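Local coordinates for protein 2-C-methyl-D-erythritol 2,4-cyclodiphosphate synthase (PDB 1IV3) that catalyses the conversion of 4-diphosphocytidyl-2-C-methyl-D-erythritol 2-phosphate to 2-C-methyl-D-erythritol 2,4-cyclodiphosphate with release of CMP, a step of non-mevalonate isoprenoid biosynthesis, at residues S50-G55 / E85-K90. The protein carries 3 engineered substitutions. Residues are numbered along the deposited sequence; the frame is centred on the assembly and turned at random.
Sequences SAYGLG and EARGAK
Y52 and L54, at the Schellman motif that ends helix 39-50, reach across to R87 and A89, which flank the glycine of a second Schellman motif, the one closing helix 73-86. Y52 and R87 give the largest shares of the contact. The CG of Y52 lies beside the backbone N (chi1 -85°), anti to the carbonyl carbon, and the ring runs out to the other helix end, passing R87, whose side chain heads the opposite way. Ring atom CE2 meets R87 CB at 3.8 Å and CE1 meets A89 CB at 3.4 Å, both obliquely and from the same side of the ring plane. The 2.9 Å between Y52 OH and A89 CB is too short for oxygen and methyl, and doubtful. No direct hydrogen bond joins the two segments. Instead a water lying in the ring plane, at its edge, sits 2.6 Å from Y52 OH and donates to R87 O at 3.0 Å, so the phenol oxygen is tied to the second turn through solvent. L54 CD2 packs at a slant on R87 where its chain meets the guanidinium, 3.5 Å from NE. The R87 chain is extended from CG to NE, and its NH1 hydrogen-bonds L83 O, back in helix 73-86; the guanidinium plane stands 78° from the phenol ring. V84 is touched by Y52, L54 and A89, while R2 makes a cation-pi contact with Y52. In both turns a glycine of positive phi, G53 or G88, is the C-prime residue: G53 N bonds S50 O and G88 N bonds E85 O. The arrangement is plain packing between two helix C-termini, each closed by a Schellman motif, on the helical layer that lies against the mixed sheet of the IspF fold.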
loop_
_atom_site.group_PDB
_atom_site.type_symbol
_atom_site.label_atom_id
_atom_site.label_comp_id
_atom_site.label_asym_id
_atom_site.label_seq_id
_atom_site.Cartn_x
_atom_site.Cartn_y
_atom_site.Cartn_z
ATOM N N SER A 50 6.720 -3.121 12.382
ATOM C CA SER A 50 7.566 -2.998 11.198
ATOM C C SER A 50 8.528 -1.814 11.295
ATOM O O SER A 50 9.678 -1.910 10.854
ATOM C CB SER A 50 6.667 -2.867 9.955
ATOM O OG SER A 50 7.446 -3.183 8.802
ATOM N N ALA A 51 8.057 -0.703 11.856
ATOM C CA ALA A 51 8.882 0.494 11.957
ATOM C C ALA A 51 10.151 0.252 12.777
ATOM O O ALA A 51 11.084 1.048 12.659
ATOM C CB ALA A 51 8.113 1.660 12.559
ATOM N N TYR A 52 10.171 -0.800 13.593
ATOM C CA TYR A 52 11.368 -1.130 14.359
ATOM C C TYR A 52 11.890 -2.514 14.057
ATOM O O TYR A 52 12.769 -3.010 14.762
ATOM C CB TYR A 52 11.082 -0.983 15.862
ATOM C CG TYR A 52 11.268 0.451 16.294
ATOM C CD1 TYR A 52 10.231 1.358 16.084
ATOM C CD2 TYR A 52 12.455 0.880 16.870
ATOM C CE1 TYR A 52 10.371 2.679 16.455
ATOM C CE2 TYR A 52 12.591 2.203 17.252
ATOM C CZ TYR A 52 11.551 3.081 17.044
ATOM O OH TYR A 52 11.675 4.393 17.418
ATOM N N GLY A 53 11.401 -3.158 12.993
ATOM C CA GLY A 53 11.922 -4.462 12.630
ATOM C C GLY A 53 11.544 -5.539 13.635
ATOM O O GLY A 53 12.225 -6.568 13.678
ATOM N N LEU A 54 10.501 -5.353 14.437
ATOM C CA LEU A 54 10.220 -6.258 15.550
ATOM C C LEU A 54 9.511 -7.529 15.158
ATOM O O LEU A 54 9.401 -8.489 15.915
ATOM C CB LEU A 54 9.386 -5.475 16.573
ATOM C CG LEU A 54 10.149 -4.251 17.115
ATOM C CD1 LEU A 54 9.215 -3.394 17.945
ATOM C CD2 LEU A 54 11.368 -4.725 17.882
ATOM N N GLY A 55 9.013 -7.588 13.924
ATOM C CA GLY A 55 8.361 -8.811 13.485
ATOM C C GLY A 55 6.966 -8.468 12.988
ATOM O O GLY A 55 6.857 -7.452 12.304
ATOM N N GLU A 85 7.860 2.315 22.054
ATOM C CA GLU A 85 8.108 3.451 22.960
ATOM C C GLU A 85 9.324 3.114 23.796
ATOM O O GLU A 85 10.188 3.935 24.092
ATOM C CB GLU A 85 6.911 3.775 23.851
ATOM C CG GLU A 85 5.824 4.560 23.128
ATOM C CD GLU A 85 4.486 4.601 23.831
ATOM O OE1 GLU A 85 4.407 4.265 25.030
ATOM O OE2 GLU A 85 3.479 4.969 23.183
ATOM N N ALA A 86 9.414 1.837 24.165
ATOM C CA ALA A 86 10.600 1.474 24.952
ATOM C C ALA A 86 11.877 1.638 24.163
ATOM O O ALA A 86 12.972 1.714 24.719
ATOM C CB ALA A 86 10.467 0.030 25.421
ATOM N N ARG A 87 11.770 1.667 22.848
ATOM C CA ARG A 87 12.956 1.814 22.004
ATOM C C ARG A 87 13.152 3.253 21.550
ATOM O O ARG A 87 13.952 3.480 20.642
ATOM C CB ARG A 87 12.850 0.835 20.831
ATOM C CG ARG A 87 13.122 -0.609 21.284
ATOM C CD ARG A 87 12.496 -1.592 20.305
ATOM N NE ARG A 87 12.644 -2.988 20.686
ATOM C CZ ARG A 87 12.059 -3.617 21.696
ATOM N NH1 ARG A 87 11.218 -3.011 22.531
ATOM N NH2 ARG A 87 12.327 -4.905 21.884
ATOM N N GLY A 88 12.456 4.177 22.195
ATOM C CA GLY A 88 12.583 5.602 22.002
ATOM C C GLY A 88 11.615 6.199 21.011
ATOM O O GLY A 88 11.680 7.391 20.701
ATOM N N ALA A 89 10.668 5.438 20.463
ATOM C CA ALA A 89 9.808 6.031 19.436
ATOM C C ALA A 89 8.769 6.982 19.996
ATOM O O ALA A 89 8.260 6.822 21.114
ATOM C CB ALA A 89 9.111 4.878 18.727
ATOM N N LYS A 90 8.435 8.000 19.210
ATOM C CA LYS A 90 7.315 8.884 19.451
ATOM C C LYS A 90 6.388 8.782 18.223
ATOM O O LYS A 90 6.703 9.335 17.171
ATOM C CB LYS A 90 7.667 10.354 19.608
ATOM C CG LYS A 90 7.864 10.888 20.997
ATOM C CD LYS A 90 8.798 10.073 21.869
ATOM C CE LYS A 90 8.632 10.457 23.339
ATOM N NZ LYS A 90 9.941 10.483 24.047
HETATM O O HOH W 1 14.001 5.203 18.221
#